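Local coordinates for 2-dehydro-3-deoxy-d-gluconate/2-dehydro-3-deoxy-phosphogluconate aldolase (Picrophilus torridus, PDB 4UXD), which is an aldolase of the dihydrodipicolinate synthetase family, built on a parallel (beta/alpha)8 barrel and assembled with further copies of itself, at residues D210-S215 and D232-L237; A186-F191 and L216-S221; I33-A38 and K80-F85; K84-R87 and P93-A96. One frame throughout, in Å; residues are numbered along the deposited sequence.

Contact 1 (D210-S215 and D232-L237); sequences DLLFTS and DGIVRL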
loop_
_atom_site.group_PDB
_atom_site.type_symbol
_atom_site.label_atom_id
_atom_site.label_comp_id
_atom_site.label_asym_id
_atom_site.label_seq_id
_atom_site.Cartn_x
_atom_site.Cartn_y
_atom_site.Cartn_z
ATOM N N ASP A 210 9.218 7.339 20.610
ATOM C CA ASP A 210 10.011 6.145 20.886
ATOM C C ASP A 210 11.324 6.121 20.098
ATOM O O ASP A 210 12.232 5.358 20.421
ATOM C CB ASP A 210 9.195 4.875 20.619
ATOM C CG ASP A 210 8.432 4.918 19.322
ATOM O OD1 ASP A 210 8.133 6.026 18.816
ATOM O OD2 ASP A 210 8.114 3.814 18.823
ATOM N N LEU A 211 11.439 6.987 19.095
ATOM C CA LEU A 211 12.604 7.010 18.232
ATOM C C LEU A 211 13.610 8.107 18.604
ATOM O O LEU A 211 14.678 8.231 17.975
ATOM C CB LEU A 211 12.172 7.188 16.781
ATOM C CG LEU A 211 11.229 6.152 16.172
ATOM C CD1 LEU A 211 11.251 6.325 14.660
ATOM C CD2 LEU A 211 11.575 4.727 16.539
ATOM N N LEU A 212 13.284 8.882 19.631
ATOM C CA LEU A 212 14.107 10.024 20.026
ATOM C C LEU A 212 15.556 9.635 20.325
ATOM O O LEU A 212 16.487 10.307 19.884
ATOM C CB LEU A 212 13.499 10.717 21.252
ATOM C CG LEU A 212 14.217 11.983 21.732
ATOM C CD1 LEU A 212 14.394 13.013 20.596
ATOM C CD2 LEU A 212 13.453 12.609 22.891
ATOM N N PHE A 213 15.754 8.550 21.066
ATOM C CA PHE A 213 17.111 8.182 21.452
ATOM C C PHE A 213 17.952 7.827 20.222
ATOM O O PHE A 213 19.045 8.357 20.043
ATOM C CB PHE A 213 17.105 7.028 22.449
ATOM C CG PHE A 213 18.472 6.663 22.938
ATOM C CD1 PHE A 213 19.099 7.422 23.914
ATOM C CD2 PHE A 213 19.138 5.569 22.413
ATOM C CE1 PHE A 213 20.369 7.090 24.362
ATOM C CE2 PHE A 213 20.398 5.235 22.858
ATOM C CZ PHE A 213 21.019 5.998 23.832
ATOM N N THR A 214 17.434 6.953 19.364
ATOM C CA THR A 214 18.084 6.663 18.087
ATOM C C THR A 214 18.359 7.957 17.300
ATOM O O THR A 214 19.436 8.126 16.729
ATOM C CB THR A 214 17.223 5.692 17.229
ATOM O OG1 THR A 214 17.098 4.434 17.903
ATOM C CG2 THR A 214 17.831 5.462 15.830
ATOM N N SER A 215 17.393 8.875 17.292
ATOM C CA SER A 215 17.515 10.090 16.495
ATOM C C SER A 215 18.600 11.011 17.046
ATOM O O SER A 215 19.348 11.629 16.282
ATOM C CB SER A 215 16.184 10.837 16.433
ATOM O OG SER A 215 15.161 10.028 15.896
ATOM N N ASP A 232 6.587 13.728 31.549
ATOM C CA ASP A 232 7.893 14.374 31.481
ATOM C C ASP A 232 8.986 13.424 30.951
ATOM O O ASP A 232 10.143 13.832 30.779
ATOM C CB ASP A 232 8.288 14.893 32.867
ATOM C CG ASP A 232 8.484 13.761 33.880
ATOM O OD1 ASP A 232 7.905 12.668 33.682
ATOM O OD2 ASP A 232 9.216 13.961 34.871
ATOM N N GLY A 233 8.613 12.166 30.714
ATOM C CA GLY A 233 9.545 11.135 30.269
ATOM C C GLY A 233 10.485 11.566 29.157
ATOM O O GLY A 233 11.702 11.473 29.292
ATOM N N ILE A 234 9.921 12.055 28.061
ATOM C CA ILE A 234 10.721 12.539 26.948
ATOM C C ILE A 234 11.694 13.638 27.354
ATOM O O ILE A 234 12.797 13.699 26.819
ATOM C CB ILE A 234 9.825 13.062 25.805
ATOM C CG1 ILE A 234 9.313 11.891 24.969
ATOM C CG2 ILE A 234 10.569 14.068 24.898
ATOM C CD1 ILE A 234 10.389 11.158 24.186
ATOM N N VAL A 235 11.311 14.509 28.282
ATOM C CA VAL A 235 12.183 15.637 28.626
ATOM C C VAL A 235 13.366 15.219 29.517
ATOM O O VAL A 235 14.496 15.688 29.310
ATOM C CB VAL A 235 11.403 16.759 29.311
ATOM C CG1 VAL A 235 12.342 17.922 29.675
ATOM C CG2 VAL A 235 10.301 17.242 28.400
ATOM N N ARG A 236 13.106 14.358 30.500
ATOM C CA ARG A 236 14.177 13.739 31.278
ATOM C C ARG A 236 15.182 13.102 30.328
ATOM O O ARG A 236 16.379 13.361 30.415
ATOM C CB ARG A 236 13.630 12.684 32.254
ATOM C CG ARG A 236 12.651 13.246 33.286
ATOM C CD ARG A 236 12.342 12.267 34.411
ATOM N NE ARG A 236 11.302 11.311 34.054
ATOM C CZ ARG A 236 11.492 10.018 33.790
ATOM N NH1 ARG A 236 12.707 9.473 33.838
ATOM N NH2 ARG A 236 10.445 9.257 33.477
ATOM N N LEU A 237 14.672 12.286 29.410
ATOM C CA LEU A 237 15.495 11.600 28.419
ATOM C C LEU A 237 16.480 12.536 27.738
ATOM O O LEU A 237 17.685 12.277 27.728
ATOM C CB LEU A 237 14.606 10.940 27.368
ATOM C CG LEU A 237 15.298 10.113 26.287
ATOM C CD1 LEU A 237 14.314 9.113 25.739
ATOM C CD2 LEU A 237 15.866 10.954 25.139
#
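Leu212, in the first turn of helix 212-217, faces Ile234 near the start of helix 233-240, with their CA atoms 8.1 Å apart, the nearest pair across the two segments. The meeting is wholly apolar and centres on one methyl of Leu212. Its CG stands opposite the backbone N (chi1 -177°), which carries the branch out toward the other helix. There CD2 of Leu212 touches CD1 of Ile234 at 3.6 Å and CD2 of Leu237 at 3.7 Å. CG2 of Ile234 also reaches Leu212 CD2, at 3.8 Å, so both branches of the isoleucine border the same methyl. Leu212 and Leu237 run past each other in opposite directions, whereas Ile234 lies at a slant to Leu212 and comes within range through its far end. Ile28 of strand 27-31 touches both Leu212 and Ile234, and Glu252 of helix 245-264 touches Leu212 and Leu237, so this group sits between strand 27-31 and helix 245-264. With three buried hydrocarbon side chains and no polar pair between the segments, the two helices are held here by close fit and exclusion of water, without the directional hold of hydrogen bonds.

Contact 2 (A186-F191 and L216-S221); sequences ADIRGF and LELGAS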
loop_
_atom_site.group_PDB
_atom_site.type_symbol
_atom_site.label_atom_id
_atom_site.label_comp_id
_atom_site.label_asym_id
_atom_site.label_seq_id
_atom_site.Cartn_x
_atom_site.Cartn_y
_atom_site.Cartn_z
ATOM N N ALA A 186 8.501 7.845 10.843
ATOM C CA ALA A 186 8.991 6.666 11.573
ATOM C C ALA A 186 9.845 5.754 10.677
ATOM O O ALA A 186 10.081 4.594 11.008
ATOM C CB ALA A 186 7.815 5.865 12.181
ATOM N N ASP A 187 10.281 6.299 9.544
ATOM C CA ASP A 187 11.139 5.616 8.586
ATOM C C ASP A 187 12.595 6.011 8.821
ATOM O O ASP A 187 13.011 7.124 8.491
ATOM C CB ASP A 187 10.729 5.973 7.154
ATOM C CG ASP A 187 11.547 5.233 6.112
ATOM O OD1 ASP A 187 12.719 5.597 5.883
ATOM O OD2 ASP A 187 11.007 4.279 5.521
ATOM N N ILE A 188 13.384 5.111 9.377
ATOM C CA ILE A 188 14.681 5.526 9.842
ATOM C C ILE A 188 15.617 5.935 8.691
ATOM O O ILE A 188 16.306 6.955 8.809
ATOM C CB ILE A 188 15.315 4.436 10.717
ATOM C CG1 ILE A 188 16.564 4.983 11.415
ATOM C CG2 ILE A 188 15.581 3.164 9.919
ATOM C CD1 ILE A 188 16.232 6.077 12.422
ATOM N N ARG A 189 15.628 5.196 7.580
ATOM C CA ARG A 189 16.434 5.595 6.412
ATOM C C ARG A 189 16.069 6.984 5.903
ATOM O O ARG A 189 16.945 7.805 5.608
ATOM C CB ARG A 189 16.262 4.622 5.267
ATOM C CG ARG A 189 17.045 3.360 5.413
ATOM C CD ARG A 189 16.198 2.199 4.984
ATOM N NE ARG A 189 16.957 1.177 4.292
ATOM C CZ ARG A 189 16.399 0.284 3.481
ATOM N NH1 ARG A 189 15.085 0.310 3.274
ATOM N NH2 ARG A 189 17.146 -0.628 2.884
ATOM N N GLY A 190 14.763 7.220 5.786
ATOM C CA GLY A 190 14.241 8.499 5.340
ATOM C C GLY A 190 14.664 9.625 6.268
ATOM O O GLY A 190 15.011 10.718 5.818
ATOM N N PHE A 191 14.642 9.349 7.567
ATOM C CA PHE A 191 15.051 10.323 8.559
ATOM C C PHE A 191 16.539 10.652 8.425
ATOM O O PHE A 191 16.946 11.801 8.578
ATOM C CB PHE A 191 14.756 9.815 9.973
ATOM C CG PHE A 191 14.964 10.855 11.038
ATOM C CD1 PHE A 191 14.057 11.889 11.196
ATOM C CD2 PHE A 191 16.071 10.807 11.873
ATOM C CE1 PHE A 191 14.251 12.847 12.169
ATOM C CE2 PHE A 191 16.271 11.770 12.848
ATOM C CZ PHE A 191 15.364 12.790 12.996
ATOM N N LEU A 216 18.690 11.110 18.365
ATOM C CA LEU A 216 19.762 11.895 18.965
ATOM C C LEU A 216 21.109 11.245 18.618
ATOM O O LEU A 216 22.065 11.931 18.255
ATOM C CB LEU A 216 19.594 12.017 20.491
ATOM C CG LEU A 216 18.365 12.735 21.056
ATOM C CD1 LEU A 216 18.523 12.984 22.566
ATOM C CD2 LEU A 216 18.057 14.042 20.325
ATOM N N GLU A 217 21.181 9.918 18.706
ATOM C CA GLU A 217 22.437 9.217 18.410
ATOM C C GLU A 217 22.936 9.555 17.016
ATOM O O GLU A 217 24.131 9.603 16.782
ATOM C CB GLU A 217 22.265 7.710 18.526
ATOM C CG GLU A 217 22.376 7.147 19.914
ATOM C CD GLU A 217 22.293 5.629 19.894
ATOM O OE1 GLU A 217 22.029 5.069 18.804
ATOM O OE2 GLU A 217 22.514 4.993 20.948
ATOM N N LEU A 218 21.995 9.791 16.105
ATOM C CA LEU A 218 22.291 10.067 14.709
ATOM C C LEU A 218 22.429 11.562 14.391
ATOM O O LEU A 218 22.634 11.933 13.232
ATOM C CB LEU A 218 21.190 9.460 13.834
ATOM C CG LEU A 218 21.082 7.941 13.834
ATOM C CD1 LEU A 218 19.838 7.467 13.107
ATOM C CD2 LEU A 218 22.320 7.342 13.194
ATOM N N GLY A 219 22.286 12.414 15.407
ATOM C CA GLY A 219 22.469 13.839 15.232
ATOM C C GLY A 219 21.205 14.698 15.172
ATOM O O GLY A 219 21.285 15.860 14.774
ATOM N N ALA A 220 20.046 14.167 15.566
ATOM C CA ALA A 220 18.819 14.983 15.556
ATOM C C ALA A 220 18.912 16.191 16.492
ATOM O O ALA A 220 19.451 16.096 17.602
ATOM C CB ALA A 220 17.614 14.145 15.938
ATOM N N SER A 221 18.350 17.316 16.059
ATOM C CA SER A 221 18.328 18.523 16.887
ATOM C C SER A 221 17.406 18.369 18.100
ATOM O O SER A 221 17.473 19.163 19.035
ATOM C CB SER A 221 17.901 19.735 16.060
ATOM O OG SER A 221 18.538 19.728 14.798
#
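Phe191, Leu218 and Ala220 give most of the buried surface, in two separate apolar touches. Phe191 of helix 188-195 presents the rim of its ring: CZ lies 3.9 Å from CB of Ala220 and CE2 lies 4.1 Å from the same methyl, which sits at the ring edge, in its plane. A chi1 of -171° sends the ring away from its own backbone N and toward the segment 216-221. Beside this, Leu218 CD1 meets Ile188 CD1 at 3.9 Å, the two side chains crossing at about a right angle. Each segment carries a helix terminus. Asp187 is the N-cap of helix 188-195, and its OD1 accepts from Gly190 N at 2.6 Å with an N-H...O angle of 156°. On the other segment Gly219 takes a positive phi of 104° in a Schellman motif that ends helix 212-217, and the chain then leads by way of Ala220 toward strand 222-224. Val204 and Gln206 of strand 203-206 also touch the Phe191 ring, while Ile188 packs on Leu211 and Leu218 on Thr214 of the second subunit. Helices 188-195 and 212-217 are successive in the chain, with strand 203-206 between them, and their apolar packing over that strand belongs to the (beta/alpha)8 barrel.

Contact 3 (I33-A38 and K80-F85); sequences ITPLDA and KDFLKF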
loop_
_atom_site.group_PDB
_atom_site.type_symbol
_atom_site.label_atom_id
_atom_site.label_comp_id
_atom_site.label_asym_id
_atom_site.label_seq_id
_atom_site.Cartn_x
_atom_site.Cartn_y
_atom_site.Cartn_z
ATOM N N ILE A 33 -2.056 19.152 22.348
ATOM C CA ILE A 33 -3.462 18.869 22.116
ATOM C C ILE A 33 -4.224 20.179 22.231
ATOM O O ILE A 33 -3.767 21.127 22.868
ATOM C CB ILE A 33 -4.046 17.847 23.110
ATOM C CG1 ILE A 33 -3.863 18.338 24.550
ATOM C CG2 ILE A 33 -3.398 16.482 22.910
ATOM C CD1 ILE A 33 -4.656 17.554 25.561
ATOM N N THR A 34 -5.390 20.223 21.614
ATOM C CA THR A 34 -6.322 21.325 21.813
ATOM C C THR A 34 -7.437 20.894 22.782
ATOM O O THR A 34 -8.412 20.277 22.345
ATOM C CB THR A 34 -6.922 21.748 20.475
ATOM O OG1 THR A 34 -5.871 21.886 19.518
ATOM C CG2 THR A 34 -7.687 23.050 20.600
ATOM N N PRO A 35 -7.299 21.203 24.092
ATOM C CA PRO A 35 -8.290 20.705 25.059
ATOM C C PRO A 35 -9.722 21.124 24.721
ATOM O O PRO A 35 -9.928 22.256 24.276
ATOM C CB PRO A 35 -7.833 21.325 26.383
ATOM C CG PRO A 35 -6.387 21.582 26.206
ATOM C CD PRO A 35 -6.248 21.987 24.758
ATOM N N LEU A 36 -10.675 20.209 24.906
ATOM C CA LEU A 36 -12.076 20.451 24.566
ATOM C C LEU A 36 -13.033 20.211 25.745
ATOM O O LEU A 36 -12.838 19.308 26.572
ATOM C CB LEU A 36 -12.512 19.562 23.394
ATOM C CG LEU A 36 -11.702 19.568 22.092
ATOM C CD1 LEU A 36 -12.233 18.468 21.158
ATOM C CD2 LEU A 36 -11.741 20.939 21.403
ATOM N N ASP A 37 -14.084 21.023 25.792
ATOM C CA ASP A 37 -15.125 20.863 26.791
ATOM C C ASP A 37 -16.036 19.693 26.421
ATOM O O ASP A 37 -15.836 19.045 25.405
ATOM C CB ASP A 37 -15.931 22.163 26.938
ATOM C CG ASP A 37 -16.657 22.576 25.654
ATOM O OD1 ASP A 37 -17.130 21.712 24.888
ATOM O OD2 ASP A 37 -16.779 23.796 25.419
ATOM N N ALA A 38 -17.050 19.442 27.237
ATOM C CA ALA A 38 -18.035 18.407 26.942
ATOM C C ALA A 38 -18.798 18.639 25.621
ATOM O O ALA A 38 -19.495 17.743 25.158
ATOM C CB ALA A 38 -19.022 18.294 28.101
ATOM N N LYS A 80 -7.022 30.844 14.673
ATOM C CA LYS A 80 -6.434 32.142 14.975
ATOM C C LYS A 80 -6.584 32.422 16.460
ATOM O O LYS A 80 -5.638 32.847 17.127
ATOM C CB LYS A 80 -7.091 33.246 14.175
ATOM C CG LYS A 80 -6.710 33.316 12.722
ATOM C CD LYS A 80 -7.385 34.526 12.093
ATOM C CE LYS A 80 -7.527 34.392 10.596
ATOM N NZ LYS A 80 -8.449 35.428 10.056
ATOM N N ASP A 81 -7.777 32.156 16.980
ATOM C CA ASP A 81 -8.069 32.462 18.371
ATOM C C ASP A 81 -7.167 31.649 19.294
ATOM O O ASP A 81 -6.618 32.188 20.252
ATOM C CB ASP A 81 -9.549 32.215 18.684
ATOM C CG ASP A 81 -10.464 33.288 18.080
ATOM O OD1 ASP A 81 -9.975 34.405 17.750
ATOM O OD2 ASP A 81 -11.674 33.007 17.938
ATOM N N PHE A 82 -6.968 30.369 18.982
ATOM C CA PHE A 82 -6.153 29.499 19.844
ATOM C C PHE A 82 -4.668 29.906 19.850
ATOM O O PHE A 82 -4.023 29.917 20.896
ATOM C CB PHE A 82 -6.308 28.056 19.400
ATOM C CG PHE A 82 -5.698 27.054 20.328
ATOM C CD1 PHE A 82 -6.352 26.673 21.491
ATOM C CD2 PHE A 82 -4.495 26.448 20.013
ATOM C CE1 PHE A 82 -5.803 25.726 22.334
ATOM C CE2 PHE A 82 -3.943 25.493 20.852
ATOM C CZ PHE A 82 -4.598 25.132 22.013
ATOM N N LEU A 83 -4.127 30.237 18.684
ATOM C CA LEU A 83 -2.750 30.714 18.606
ATOM C C LEU A 83 -2.589 31.981 19.459
ATOM O O LEU A 83 -1.560 32.189 20.098
ATOM C CB LEU A 83 -2.350 30.996 17.156
ATOM C CG LEU A 83 -2.377 29.828 16.167
ATOM C CD1 LEU A 83 -1.786 30.259 14.833
ATOM C CD2 LEU A 83 -1.638 28.605 16.697
ATOM N N LYS A 84 -3.616 32.825 19.473
ATOM C CA LYS A 84 -3.569 34.026 20.277
ATOM C C LYS A 84 -3.523 33.673 21.766
ATOM O O LYS A 84 -2.702 34.198 22.512
ATOM C CB LYS A 84 -4.771 34.922 19.974
ATOM C CG LYS A 84 -4.475 36.415 20.082
ATOM C CD LYS A 84 -5.685 37.258 19.745
ATOM C CE LYS A 84 -6.724 37.202 20.862
ATOM N NZ LYS A 84 -7.876 38.123 20.635
ATOM N N PHE A 85 -4.389 32.770 22.196
ATOM C CA PHE A 85 -4.456 32.426 23.602
ATOM C C PHE A 85 -3.106 31.916 24.056
ATOM O O PHE A 85 -2.531 32.418 25.020
ATOM C CB PHE A 85 -5.540 31.384 23.866
ATOM C CG PHE A 85 -5.670 30.992 25.318
ATOM C CD1 PHE A 85 -6.389 31.785 26.207
ATOM C CD2 PHE A 85 -5.091 29.824 25.793
ATOM C CE1 PHE A 85 -6.518 31.420 27.553
ATOM C CE2 PHE A 85 -5.224 29.452 27.136
ATOM C CZ PHE A 85 -5.934 30.263 28.011
#
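The Phe82 ring receives the methyl of Thr34 on one face: CG2 stands 3.7 Å above the ring plane, displaced toward the rim. CD of Pro35 and the carbonyl O of Ile33 approach the same ring obliquely. The contact belongs to the (beta/alpha)8 barrel, where the loop following strand 27-31 passes beside helix 76-88, and within 80-85 it is Phe82 that reaches the loop. With chi1 at -171° the ring swings away from the backbone N and out from the helix to meet the loop, and the threonine and phenylalanine side chains lie alongside, running in opposite senses. Thr34 divides its two branches between different tasks. OG1 is hydrogen-bonded to Gly69 O, which fixes the rotation about CA-CB and leaves CG2 directed at the ring. The backbone of the loop is held as well, since Tyr273 OH bonds to Thr34 N and Tyr277 OH to Leu36 N. Thr47 of helix 44-56 touches both Pro35 and Phe82, adding a third element to the packing. The main link is a CH-pi contact in which Thr34 CG2 lies 4.0 Å from the centroid of the Phe82 ring, 22° off its normal, with CE1 of Phe82 the nearest ring atom at 3.7 Å from CG2.

Contact 4 (K84-R87 and P93-A96); sequences KFVR and PIMA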
loop_
_atom_site.group_PDB
_atom_site.type_symbol
_atom_site.label_atom_id
_atom_site.label_comp_id
_atom_site.label_asym_id
_atom_site.label_seq_id
_atom_site.Cartn_x
_atom_site.Cartn_y
_atom_site.Cartn_z
ATOM N N LYS A 84 -3.616 32.825 19.473
ATOM C CA LYS A 84 -3.569 34.026 20.277
ATOM C C LYS A 84 -3.523 33.673 21.766
ATOM O O LYS A 84 -2.702 34.198 22.512
ATOM C CB LYS A 84 -4.771 34.922 19.974
ATOM C CG LYS A 84 -4.475 36.415 20.082
ATOM C CD LYS A 84 -5.685 37.258 19.745
ATOM C CE LYS A 84 -6.724 37.202 20.862
ATOM N NZ LYS A 84 -7.876 38.123 20.635
ATOM N N PHE A 85 -4.389 32.770 22.196
ATOM C CA PHE A 85 -4.456 32.426 23.602
ATOM C C PHE A 85 -3.106 31.916 24.056
ATOM O O PHE A 85 -2.531 32.418 25.020
ATOM C CB PHE A 85 -5.540 31.384 23.866
ATOM C CG PHE A 85 -5.670 30.992 25.318
ATOM C CD1 PHE A 85 -6.389 31.785 26.207
ATOM C CD2 PHE A 85 -5.091 29.824 25.793
ATOM C CE1 PHE A 85 -6.518 31.420 27.553
ATOM C CE2 PHE A 85 -5.224 29.452 27.136
ATOM C CZ PHE A 85 -5.934 30.263 28.011
ATOM N N VAL A 86 -2.583 30.945 23.322
ATOM C CA VAL A 86 -1.322 30.322 23.676
ATOM C C VAL A 86 -0.195 31.350 23.698
ATOM O O VAL A 86 0.648 31.322 24.594
ATOM C CB VAL A 86 -1.000 29.184 22.696
ATOM C CG1 VAL A 86 0.398 28.637 22.921
ATOM C CG2 VAL A 86 -2.054 28.091 22.839
ATOM N N ARG A 87 -0.184 32.250 22.718
ATOM C CA ARG A 87 0.836 33.292 22.660
ATOM C C ARG A 87 0.688 34.251 23.827
ATOM O O ARG A 87 1.670 34.830 24.271
ATOM C CB ARG A 87 0.775 34.068 21.331
ATOM C CG ARG A 87 1.584 35.387 21.290
ATOM C CD ARG A 87 3.117 35.218 21.261
ATOM N NE ARG A 87 3.665 34.476 22.399
ATOM C CZ ARG A 87 4.880 33.936 22.428
ATOM N NH1 ARG A 87 5.705 34.057 21.393
ATOM N NH2 ARG A 87 5.274 33.258 23.492
ATOM N N PRO A 93 8.862 30.080 23.564
ATOM C CA PRO A 93 8.844 30.289 22.114
ATOM C C PRO A 93 7.870 29.313 21.420
ATOM O O PRO A 93 7.821 28.122 21.741
ATOM C CB PRO A 93 10.297 30.036 21.707
ATOM C CG PRO A 93 10.854 29.158 22.775
ATOM C CD PRO A 93 10.164 29.585 24.043
ATOM N N ILE A 94 7.098 29.839 20.478
ATOM C CA ILE A 94 6.001 29.107 19.856
ATOM C C ILE A 94 6.323 28.796 18.403
ATOM O O ILE A 94 6.884 29.636 17.687
ATOM C CB ILE A 94 4.668 29.916 19.944
ATOM C CG1 ILE A 94 4.240 30.053 21.400
ATOM C CG2 ILE A 94 3.542 29.240 19.157
ATOM C CD1 ILE A 94 3.106 31.004 21.635
ATOM N N MET A 95 5.995 27.569 17.997
ATOM C CA MET A 95 5.943 27.180 16.587
ATOM C C MET A 95 4.490 26.974 16.209
ATOM O O MET A 95 3.870 26.017 16.651
ATOM C CB MET A 95 6.707 25.887 16.326
ATOM C CG MET A 95 8.077 25.801 16.933
ATOM S SD MET A 95 8.765 24.164 16.615
ATOM C CE MET A 95 10.486 24.420 17.059
ATOM N N ALA A 96 3.935 27.856 15.398
ATOM C CA ALA A 96 2.515 27.773 15.076
ATOM C C ALA A 96 2.254 26.795 13.936
ATOM O O ALA A 96 2.837 26.907 12.857
ATOM C CB ALA A 96 1.973 29.149 14.720
#
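Arg87 near the end of helix 76-88 and Ile94 just ahead of strand 95-97 bring their CA atoms to 7.2 Å, the closest backbone approach between segments that only a short turn separates. Ile94 points its side chain at the helix, and its terminal CD1 does nearly all the touching. That methyl lies 3.4 Å above the guanidinium plane of Arg87, over its centre, and is also 3.4 Å from Arg87 CA, a snug fit. The arginine folds back to allow this: bends at chi2 (71°) and chi3 (-58°) lay its head group over the isoleucine. On the helix, CG1 of Val86 meets the same CD1 of Ile94 at 3.8 Å. The charged group is gripped in turn by several partners: NH1 by Glu119 OE1 and Gly117 O, NH2 by Ser90 O and Lys92 O. Glu119 OE1 also takes Ile94 N, tying both sides of the contact to one carboxylate. Pro93 and Met95 make backbone hydrogen bonds with Leu62, while Ile94 and Ala96 bond to Ala120. Helix 76-88 thus leads back into a strand beside 61-63, completing a beta-alpha-beta crossover, the repeating unit of the (beta/alpha)8 barrel.

Overall arrangement
All four contacts are largely buried packing between barrel elements, and they form two pairs. Contacts 1 and 2 both use helix 212-217; Ser215 O and Ala220 N come within 2.7 Å, a probable hydrogen bond, and both contacts touch the second subunit. Contacts 3 and 4 share Lys84 and Phe85 on helix 76-88 and meet through Leu83 CD1 and Ala96 CB at 3.9 Å; no other chain of the assembly touches their segments. The centres of contacts 2 and 3 lie about 31 Å apart, on opposite sides of the chain's centre. Aliphatic groups dominate contact 1, a ring edge enters contact 2, a ring face contact 3, and a partly exposed arginine contact 4.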